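Local structure of alpha-fucosidase GH29 (Fusarium graminearum, 4PSR) at residues Q499-A505 against I542-T548; G514-A518 against A532-E538; F553-F558 against S576-V581. The protein probably hydrolyses alpha-1,6-linked L-fucose from the reducing-end N-acetylglucosamine of glycoprotein glycans, as a family 29 glycoside hydrolase. All coordinates share one frame; numbering follows the deposited sequence.

Contact 1: Q499-A505 against I542-T548; sequences QPERGAA and IRVSDGT
Gln499, Ser545 and Arg543 are joined by three hydrogen bonds, all made by the Gln499 amide. With chi1 at -170° and a bend at chi2 (68°), the Gln499 side chain brings its amide between Arg543 O and Ser545 OG. Its NE2 gives both hydrogens away in the amide plane: one to Ser545 OG at 3.0 Å, nearly straight, the other to Arg543 O at 3.0 Å, arriving from above that carbonyl's plane. OE1 in turn accepts from Arg543 NE at 3.0 Å. It lies in the guanidinium plane while the donor stands above the amide carbonyl's plane, consistent with the two flat groups being turned 83° apart. A water joins the same pair, donating to Gln499 OE1 and accepting from Arg543 NH1 at 2.7 Å, and NH2 of that arginine makes a salt bridge to Glu569.

Beyond the amide the segments pair as antiparallel strands, neighbours in a four-stranded sheet. Ala505 and Arg543 form the hydrogen-bonded pair, with Arg543 N to Ala505 O at 2.8 Å; Ala504 and Val544 form the non-hydrogen-bonded one. Val544 and Ile542 both touch Ala550 of the sheet containing strand 548-553, so this pairing helps join two sheets. Arg543 O serves two donors, Gln499 NE2 and Ala505 N.

The Ser545 hydroxyl has two partners: OG accepts from the glutamine and donates to Pro500 O at 2.6 Å, nearly along the C=O axis. The backbone N of Ser545 binds Gly503 O at 2.9 Å. Ser545 also opens a type II beta turn that ends at Thr548 and brings Thr548 OG1 to Gly503 N at 3.3 Å, while the Arg502 guanidinium lies with one face over Gly547 CA.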
loop_
_atom_site.group_PDB
_atom_site.type_symbol
_atom_site.label_atom_id
_atom_site.label_comp_id
_atom_site.label_asym_id
_atom_site.label_seq_id
_atom_site.Cartn_x
_atom_site.Cartn_y
_atom_site.Cartn_z
ATOM N N GLN A 499 25.133 -14.174 3.678
ATOM C CA GLN A 499 25.717 -14.006 2.370
ATOM C C GLN A 499 24.771 -14.586 1.311
ATOM O O GLN A 499 24.554 -15.780 1.261
ATOM C CB GLN A 499 27.075 -14.719 2.298
ATOM C CG GLN A 499 27.864 -14.385 1.055
ATOM C CD GLN A 499 28.330 -12.939 1.030
ATOM O OE1 GLN A 499 28.590 -12.337 2.073
ATOM N NE2 GLN A 499 28.427 -12.373 -0.154
ATOM N N PRO A 500 24.187 -13.735 0.452
ATOM C CA PRO A 500 23.301 -14.273 -0.585
ATOM C C PRO A 500 24.029 -15.221 -1.533
ATOM O O PRO A 500 25.236 -15.030 -1.754
ATOM C CB PRO A 500 22.856 -13.015 -1.354
ATOM C CG PRO A 500 22.993 -11.915 -0.356
ATOM C CD PRO A 500 24.236 -12.265 0.427
ATOM N N GLU A 501 23.318 -16.189 -2.112
ATOM C CA GLU A 501 23.924 -17.108 -3.074
ATOM C C GLU A 501 24.536 -16.342 -4.227
ATOM O O GLU A 501 25.664 -16.610 -4.640
ATOM C CB GLU A 501 22.916 -18.131 -3.621
ATOM C CG GLU A 501 23.604 -19.167 -4.527
ATOM C CD GLU A 501 22.649 -20.085 -5.259
ATOM O OE1 GLU A 501 21.425 -19.863 -5.190
ATOM O OE2 GLU A 501 23.134 -21.033 -5.913
ATOM N N ARG A 502 23.784 -15.389 -4.769
ATOM C CA ARG A 502 24.333 -14.444 -5.721
ATOM C C ARG A 502 24.007 -13.056 -5.214
ATOM O O ARG A 502 22.842 -12.681 -5.098
ATOM C CB ARG A 502 23.724 -14.620 -7.114
ATOM C CG ARG A 502 24.000 -15.958 -7.758
ATOM C CD ARG A 502 25.438 -16.050 -8.234
ATOM N NE ARG A 502 25.732 -17.382 -8.765
ATOM C CZ ARG A 502 26.286 -18.374 -8.070
ATOM N NH1 ARG A 502 26.639 -18.207 -6.799
ATOM N NH2 ARG A 502 26.499 -19.544 -8.655
ATOM N N GLY A 503 25.034 -12.287 -4.885
ATOM C CA GLY A 503 24.834 -11.011 -4.241
ATOM C C GLY A 503 26.077 -10.607 -3.483
ATOM O O GLY A 503 27.187 -11.015 -3.823
ATOM N N ALA A 504 25.898 -9.772 -2.476
ATOM C CA ALA A 504 27.024 -9.256 -1.724
ATOM C C ALA A 504 26.561 -8.923 -0.315
ATOM O O ALA A 504 25.362 -8.953 -0.011
ATOM C CB ALA A 504 27.600 -8.036 -2.412
ATOM N N ALA A 505 27.519 -8.627 0.569
ATOM C CA ALA A 505 27.210 -8.104 1.896
ATOM C C ALA A 505 28.238 -7.026 2.223
ATOM O O ALA A 505 29.446 -7.225 1.980
ATOM C CB ALA A 505 27.219 -9.222 2.961
ATOM N N ILE A 542 33.470 -5.375 1.963
ATOM C CA ILE A 542 32.388 -6.013 1.231
ATOM C C ILE A 542 32.792 -7.434 0.892
ATOM O O ILE A 542 33.948 -7.686 0.498
ATOM C CB ILE A 542 32.062 -5.232 -0.046
ATOM C CG1 ILE A 542 30.915 -5.902 -0.824
ATOM C CG2 ILE A 542 33.286 -5.094 -0.936
ATOM C CD1 ILE A 542 30.342 -5.010 -1.907
ATOM N N ARG A 543 31.860 -8.364 1.056
ATOM C CA ARG A 543 32.020 -9.727 0.586
ATOM C C ARG A 543 31.110 -9.948 -0.625
ATOM O O ARG A 543 29.878 -9.822 -0.521
ATOM C CB ARG A 543 31.682 -10.740 1.662
ATOM C CG ARG A 543 32.126 -12.143 1.301
ATOM C CD ARG A 543 32.319 -12.988 2.550
ATOM N NE ARG A 543 31.215 -12.824 3.490
ATOM C CZ ARG A 543 31.316 -12.952 4.806
ATOM N NH1 ARG A 543 30.236 -12.795 5.559
ATOM N NH2 ARG A 543 32.486 -13.237 5.372
ATOM N N VAL A 544 31.726 -10.261 -1.758
ATOM C CA VAL A 544 31.011 -10.470 -3.015
ATOM C C VAL A 544 30.906 -11.978 -3.239
ATOM O O VAL A 544 31.892 -12.715 -3.138
ATOM C CB VAL A 544 31.762 -9.802 -4.178
ATOM C CG1 VAL A 544 31.070 -10.111 -5.522
ATOM C CG2 VAL A 544 31.889 -8.291 -3.969
ATOM N N SER A 545 29.711 -12.481 -3.519
ATOM C CA SER A 545 29.540 -13.908 -3.716
ATOM C C SER A 545 30.172 -14.390 -5.017
ATOM O O SER A 545 30.395 -13.615 -5.952
ATOM C CB SER A 545 28.044 -14.262 -3.718
ATOM O OG SER A 545 27.444 -13.869 -2.499
ATOM N N ASP A 546 30.466 -15.684 -5.059
ATOM C CA ASP A 546 30.876 -16.341 -6.299
ATOM C C ASP A 546 29.807 -16.070 -7.348
ATOM O O ASP A 546 28.636 -15.909 -7.009
ATOM C CB ASP A 546 31.010 -17.846 -6.089
ATOM C CG ASP A 546 32.300 -18.234 -5.376
ATOM O OD1 ASP A 546 33.159 -17.361 -5.165
ATOM O OD2 ASP A 546 32.432 -19.429 -5.080
ATOM N N GLY A 547 30.235 -15.983 -8.598
ATOM C CA GLY A 547 29.318 -15.748 -9.710
ATOM C C GLY A 547 28.756 -14.332 -9.767
ATOM O O GLY A 547 27.855 -14.044 -10.551
ATOM N N THR A 548 29.310 -13.435 -8.967
ATOM C CA THR A 548 28.797 -12.070 -8.821
ATOM C C THR A 548 29.929 -11.054 -8.915
ATOM O O THR A 548 31.094 -11.377 -8.655
ATOM C CB THR A 548 28.092 -11.902 -7.449
ATOM O OG1 THR A 548 27.313 -13.060 -7.139
ATOM C CG2 THR A 548 27.194 -10.679 -7.411
HETATM O O HOH W 1 27.721 -12.256 4.845
#

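Contact 2: G514-A518 against A532-E538; sequences GKGVA and AGLKPEE
Val517 faces Ala532 and Leu534 where helix 526-532 ends in a Schellman motif. Gly533 is the residue that leaves the helix, with positive phi, and the chain then passes beside the edge strand 516-519 of a four-stranded antiparallel sheet. The branches of Val517 divide the work. CG1, anti to the backbone N (chi1 177°), meets the methyl of Ala532, with Val517 CG1 and Ala532 CB 3.8 Å apart. CG2, beside the backbone N, reaches the helix-end carbonyl, Val517 CG2 lying 3.7 Å from Ala532 O, and also lies against Leu534, with Val517 CG2 and Leu534 CB at 3.9 Å. One valine therefore packs against residues on either side of Gly533.

Leu534 is buried and crosses Val517 obliquely. Its two methyls lie past the valine, toward Lys515. There Leu534 CD2 approaches the backbone, 4.2 Å from Lys515 O, and Leu534 CD1 is 4.3 Å from Lys515 CE. Leu534 and Val517 both touch Val506 of the neighbouring strand 504-507 as well, so the chain beyond the helix is packed against two strands of the sheet.

The outer margin is polar. Lys515 is extended up to its CD, then bends at chi3 (-70°), and this turns the ammonium group toward Glu538, the last residue of the short 3-10 segment 536-538. That segment is closed by Glu538 N bonding to Lys535 O at 2.9 Å. The two long side chains cross at a slant and converge at their charged ends in a weak salt bridge, Lys515 NZ lying 3.4 Å from Glu538 OE1.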
loop_
_atom_site.group_PDB
_atom_site.type_symbol
_atom_site.label_atom_id
_atom_site.label_comp_id
_atom_site.label_asym_id
_atom_site.label_seq_id
_atom_site.Cartn_x
_atom_site.Cartn_y
_atom_site.Cartn_z
ATOM N N GLY A 514 31.206 -6.595 12.030
ATOM C CA GLY A 514 30.520 -5.390 12.450
ATOM C C GLY A 514 29.097 -5.369 11.929
ATOM O O GLY A 514 28.549 -6.410 11.560
ATOM N N LYS A 515 28.511 -4.177 11.898
ATOM C CA LYS A 515 27.187 -3.970 11.316
ATOM C C LYS A 515 27.265 -4.325 9.842
ATOM O O LYS A 515 28.263 -4.034 9.201
ATOM C CB LYS A 515 26.772 -2.506 11.457
ATOM C CG LYS A 515 26.949 -1.949 12.852
ATOM C CD LYS A 515 26.316 -0.570 12.994
ATOM C CE LYS A 515 27.071 0.498 12.213
ATOM N NZ LYS A 515 26.381 1.817 12.307
ATOM N N GLY A 516 26.226 -4.955 9.302
ATOM C CA GLY A 516 26.229 -5.280 7.894
ATOM C C GLY A 516 24.865 -5.305 7.252
ATOM O O GLY A 516 23.842 -5.370 7.938
ATOM N N VAL A 517 24.886 -5.295 5.925
ATOM C CA VAL A 517 23.682 -5.331 5.105
ATOM C C VAL A 517 23.927 -6.326 3.982
ATOM O O VAL A 517 24.915 -6.208 3.243
ATOM C CB VAL A 517 23.354 -3.950 4.504
ATOM C CG1 VAL A 517 22.135 -4.028 3.583
ATOM C CG2 VAL A 517 23.108 -2.938 5.620
ATOM N N ALA A 518 23.038 -7.308 3.844
ATOM C CA ALA A 518 23.048 -8.216 2.689
ATOM C C ALA A 518 22.342 -7.560 1.487
ATOM O O ALA A 518 21.352 -6.824 1.662
ATOM C CB ALA A 518 22.393 -9.514 3.039
ATOM N N ALA A 532 18.672 0.716 5.274
ATOM C CA ALA A 532 18.960 -0.682 5.598
ATOM C C ALA A 532 19.857 -0.793 6.813
ATOM O O ALA A 532 20.048 -1.900 7.325
ATOM C CB ALA A 532 19.613 -1.368 4.420
ATOM N N GLY A 533 20.434 0.321 7.244
ATOM C CA GLY A 533 21.156 0.388 8.511
ATOM C C GLY A 533 22.652 0.623 8.395
ATOM O O GLY A 533 23.355 0.481 9.398
ATOM N N LEU A 534 23.153 0.969 7.211
ATOM C CA LEU A 534 24.577 1.276 7.053
ATOM C C LEU A 534 24.769 2.374 6.024
ATOM O O LEU A 534 24.727 2.143 4.817
ATOM C CB LEU A 534 25.363 0.028 6.659
ATOM C CG LEU A 534 26.891 0.116 6.583
ATOM C CD1 LEU A 534 27.481 0.601 7.910
ATOM C CD2 LEU A 534 27.470 -1.254 6.216
ATOM N N LYS A 535 24.968 3.579 6.524
ATOM C CA LYS A 535 25.312 4.709 5.690
ATOM C C LYS A 535 26.520 4.321 4.860
ATOM O O LYS A 535 27.482 3.731 5.369
ATOM C CB LYS A 535 25.640 5.944 6.535
ATOM C CG LYS A 535 24.480 6.438 7.388
ATOM C CD LYS A 535 24.903 7.622 8.249
ATOM C CE LYS A 535 23.755 8.136 9.109
ATOM N NZ LYS A 535 24.159 9.311 9.937
ATOM N N PRO A 536 26.490 4.636 3.567
ATOM C CA PRO A 536 27.534 4.080 2.706
ATOM C C PRO A 536 28.936 4.629 3.041
ATOM O O PRO A 536 29.921 3.926 2.846
ATOM C CB PRO A 536 27.072 4.470 1.294
ATOM C CG PRO A 536 26.063 5.551 1.470
ATOM C CD PRO A 536 25.433 5.327 2.806
ATOM N N GLU A 537 28.996 5.847 3.571
ATOM C CA GLU A 537 30.263 6.409 4.045
ATOM C C GLU A 537 30.919 5.554 5.134
ATOM O O GLU A 537 32.129 5.677 5.361
ATOM C CB GLU A 537 30.050 7.834 4.575
ATOM C CG GLU A 537 29.521 7.908 6.000
ATOM C CD GLU A 537 28.587 9.079 6.257
ATOM O OE1 GLU A 537 28.709 9.713 7.327
ATOM O OE2 GLU A 537 27.709 9.347 5.413
ATOM N N GLU A 538 30.135 4.711 5.812
ATOM C CA GLU A 538 30.631 3.872 6.910
ATOM C C GLU A 538 31.010 2.455 6.483
ATOM O O GLU A 538 31.450 1.650 7.306
ATOM C CB GLU A 538 29.603 3.795 8.040
ATOM C CG GLU A 538 29.391 5.136 8.733
ATOM C CD GLU A 538 28.438 5.064 9.907
ATOM O OE1 GLU A 538 28.292 3.978 10.502
ATOM O OE2 GLU A 538 27.842 6.109 10.238
#

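Contact 3: F553-F558 against S576-V581; sequences FSGFRF and SVGSIV. With NAG (2-acetamido-2-deoxy-beta-D-glucopyranose), chain C; NAG (2-acetamido-2-deoxy-beta-D-glucopyranose), chain B; MAN (alpha-D-mannopyranose), chain D.
Ser579 chi1 of 52° places OG between its N and carbonyl carbon, where it donates to Gly555 O at 2.8 Å and accepts from Phe558 N at 2.9 Å; this buried side-chain oxygen pins both halves of the loop 553-558. In Phe558, chi1 -36° puts the ring beside its own N, where CD1 meets Val581 CG2 at 3.7 Å. The same methyl touches Phe553 CE1, also at 3.7 Å, and CA of Phe558 lies over a face of the Phe553 ring. The sugar side is polar and apolar together: Arg557 NH1 binds O7 of the chain C N-acetylglucosamine at 3.0 Å, in the guanidinium plane. The Phe556 ring brings its edge (CE2) over the rim of one guanidinium face and the chain B N-acetylglucosamine lies over the other, while Asp525 pairs with NE. Val581 CG2 reaches the mannose C6, so loop and strand form a seat for a glycan the protein itself carries. On the backbone, Phe553 O accepts from both Gly578 N at 2.7 Å and Ser579 N at 3.2 Å; two residues facing one across an antiparallel pair make a classic beta bulge.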
loop_
_atom_site.group_PDB
_atom_site.type_symbol
_atom_site.label_atom_id
_atom_site.label_comp_id
_atom_site.label_asym_id
_atom_site.label_seq_id
_atom_site.Cartn_x
_atom_site.Cartn_y
_atom_site.Cartn_z
ATOM N N PHE A 553 30.196 2.986 -6.496
ATOM C CA PHE A 553 30.204 4.345 -7.021
ATOM C C PHE A 553 30.413 5.357 -5.909
ATOM O O PHE A 553 29.866 5.200 -4.820
ATOM C CB PHE A 553 28.862 4.671 -7.689
ATOM C CG PHE A 553 28.647 3.976 -8.992
ATOM C CD1 PHE A 553 28.111 2.703 -9.032
ATOM C CD2 PHE A 553 28.952 4.609 -10.182
ATOM C CE1 PHE A 553 27.901 2.069 -10.236
ATOM C CE2 PHE A 553 28.740 3.970 -11.389
ATOM C CZ PHE A 553 28.220 2.703 -11.410
ATOM N N SER A 554 31.139 6.441 -6.183
ATOM C CA SER A 554 31.312 7.480 -5.166
ATOM C C SER A 554 30.048 8.308 -4.922
ATOM O O SER A 554 29.818 8.796 -3.821
ATOM C CB SER A 554 32.469 8.420 -5.536
ATOM O OG SER A 554 32.326 8.955 -6.840
ATOM N N GLY A 555 29.231 8.457 -5.956
ATOM C CA GLY A 555 28.066 9.305 -5.891
ATOM C C GLY A 555 26.887 8.652 -5.188
ATOM O O GLY A 555 26.869 7.433 -4.968
ATOM N N PHE A 556 25.918 9.500 -4.867
ATOM C CA PHE A 556 24.672 9.178 -4.149
ATOM C C PHE A 556 23.839 8.148 -4.931
ATOM O O PHE A 556 23.192 7.271 -4.331
ATOM C CB PHE A 556 23.945 10.536 -3.997
ATOM C CG PHE A 556 22.596 10.513 -3.306
ATOM C CD1 PHE A 556 22.488 10.511 -1.918
ATOM C CD2 PHE A 556 21.431 10.644 -4.054
ATOM C CE1 PHE A 556 21.223 10.543 -1.289
ATOM C CE2 PHE A 556 20.175 10.689 -3.439
ATOM C CZ PHE A 556 20.072 10.651 -2.060
ATOM N N ARG A 557 23.889 8.218 -6.257
ATOM C CA ARG A 557 22.995 7.433 -7.103
ATOM C C ARG A 557 23.662 7.076 -8.437
ATOM O O ARG A 557 23.257 7.565 -9.506
ATOM C CB ARG A 557 21.694 8.218 -7.293
ATOM C CG ARG A 557 20.484 7.378 -7.666
ATOM C CD ARG A 557 19.184 8.151 -7.449
ATOM N NE ARG A 557 18.665 8.082 -6.079
ATOM C CZ ARG A 557 18.023 9.067 -5.446
ATOM N NH1 ARG A 557 17.831 10.251 -6.022
ATOM N NH2 ARG A 557 17.575 8.891 -4.213
ATOM N N PHE A 558 24.723 6.272 -8.361
ATOM C CA PHE A 558 25.363 5.662 -9.526
ATOM C C PHE A 558 26.033 6.650 -10.480
ATOM O O PHE A 558 25.999 6.477 -11.689
ATOM C CB PHE A 558 24.365 4.740 -10.251
ATOM C CG PHE A 558 23.456 4.018 -9.306
ATOM C CD1 PHE A 558 23.960 3.041 -8.449
ATOM C CD2 PHE A 558 22.112 4.379 -9.188
ATOM C CE1 PHE A 558 23.143 2.389 -7.532
ATOM C CE2 PHE A 558 21.295 3.744 -8.262
ATOM C CZ PHE A 558 21.824 2.759 -7.410
ATOM N N SER A 576 34.328 6.417 0.837
ATOM C CA SER A 576 34.553 6.262 -0.606
ATOM C C SER A 576 33.333 5.768 -1.394
ATOM O O SER A 576 33.316 5.871 -2.619
ATOM C CB SER A 576 35.698 5.296 -0.863
ATOM O OG SER A 576 35.374 3.985 -0.440
ATOM N N VAL A 577 32.342 5.199 -0.713
ATOM C CA VAL A 577 31.178 4.635 -1.412
ATOM C C VAL A 577 29.933 5.455 -1.163
ATOM O O VAL A 577 29.654 5.819 -0.034
ATOM C CB VAL A 577 30.860 3.214 -0.936
ATOM C CG1 VAL A 577 29.679 2.647 -1.741
ATOM C CG2 VAL A 577 32.060 2.326 -1.084
ATOM N N GLY A 578 29.176 5.722 -2.225
ATOM C CA GLY A 578 27.855 6.323 -2.098
ATOM C C GLY A 578 26.725 5.402 -2.561
ATOM O O GLY A 578 25.586 5.542 -2.117
ATOM N N SER A 579 27.037 4.488 -3.458
ATOM C CA SER A 579 26.026 3.613 -4.055
ATOM C C SER A 579 26.695 2.387 -4.668
ATOM O O SER A 579 27.904 2.404 -4.970
ATOM C CB SER A 579 25.165 4.378 -5.084
ATOM O OG SER A 579 25.952 5.057 -6.054
ATOM N N ILE A 580 25.927 1.316 -4.847
ATOM C CA ILE A 580 26.476 0.030 -5.280
ATOM C C ILE A 580 25.555 -0.678 -6.268
ATOM O O ILE A 580 24.339 -0.673 -6.076
ATOM C CB ILE A 580 26.699 -0.924 -4.068
ATOM C CG1 ILE A 580 27.622 -0.278 -3.020
ATOM C CG2 ILE A 580 27.241 -2.286 -4.544
ATOM C CD1 ILE A 580 27.685 -1.031 -1.687
ATOM N N VAL A 581 26.127 -1.276 -7.311
ATOM C CA VAL A 581 25.392 -2.122 -8.250
ATOM C C VAL A 581 25.940 -3.531 -8.152
ATOM O O VAL A 581 27.136 -3.753 -8.350
ATOM C CB VAL A 581 25.539 -1.635 -9.707
ATOM C CG1 VAL A 581 24.787 -2.558 -10.691
ATOM C CG2 VAL A 581 25.047 -0.213 -9.823
HETATM C C1 NAG C . 16.496 8.628 -10.023
HETATM C C2 NAG C . 17.623 9.546 -10.461
HETATM C C3 NAG C . 18.174 9.085 -11.797
HETATM C C4 NAG C . 18.563 7.617 -11.732
HETATM C C5 NAG C . 17.385 6.800 -11.234
HETATM C C6 NAG C . 17.698 5.335 -11.083
HETATM C C7 NAG C . 17.564 11.853 -9.639
HETATM C C8 NAG C . 17.037 13.236 -9.865
HETATM N N2 NAG C . 17.194 10.932 -10.537
HETATM O O3 NAG C . 19.294 9.892 -12.150
HETATM O O4 NAG C . 18.899 7.180 -13.044
HETATM O O5 NAG C . 16.979 7.291 -9.946
HETATM O O6 NAG C . 18.807 5.160 -10.214
HETATM O O7 NAG C . 18.285 11.581 -8.688
HETATM C C1 NAG B . 13.211 8.569 -5.882
HETATM C C2 NAG B . 13.587 7.275 -6.556
HETATM C C3 NAG B . 14.921 7.453 -7.274
HETATM C C4 NAG B . 14.866 8.655 -8.215
HETATM C C5 NAG B . 14.345 9.886 -7.477
HETATM C C6 NAG B . 14.130 11.083 -8.376
HETATM C C7 NAG B . 12.980 5.027 -5.781
HETATM C C8 NAG B . 13.122 4.019 -4.691
HETATM N N2 NAG B . 13.640 6.175 -5.603
HETATM O O3 NAG B . 15.204 6.267 -8.003
HETATM O O4 NAG B . 16.172 8.990 -8.684
HETATM O O5 NAG B . 13.082 9.590 -6.861
HETATM O O6 NAG B . 13.092 10.829 -9.308
HETATM O O7 NAG B . 12.290 4.813 -6.772
HETATM C C1 MAN D . 24.065 1.080 -16.496
HETATM C C2 MAN D . 24.278 -0.449 -16.805
HETATM C C3 MAN D . 23.437 -1.336 -15.851
HETATM C C4 MAN D . 23.611 -0.912 -14.373
HETATM C C5 MAN D . 23.434 0.622 -14.234
HETATM C C6 MAN D . 23.748 1.147 -12.852
HETATM O O2 MAN D . 25.595 -0.801 -16.569
HETATM O O3 MAN D . 23.746 -2.723 -16.001
HETATM O O4 MAN D . 22.615 -1.578 -13.582
HETATM O O5 MAN D . 24.311 1.336 -15.158
HETATM O O6 MAN D . 22.689 2.038 -12.472
#

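All three contacts lie in the C-terminal part of the chain, on the same side of its centre. Contacts 1 and 2, centres about 15 Å apart, share a four-stranded antiparallel sheet with strand 504-507 between 516-519 and 541-544; contact 2 falls within the sequence spanned by contact 1, and Ala505 CB lies against the carbonyl oxygen of Val517. Contact 3 comes later, in a second sheet with strands 548-553 and 579-584, its centre about 13 Å from that of contact 2 and about 18 Å from that of contact 1. It touches contact 2 at Pro536. Contact 2 thus packs the first sheet's edge side against the loop and strand that meet the glycan, while 542-548 leads into the second sheet.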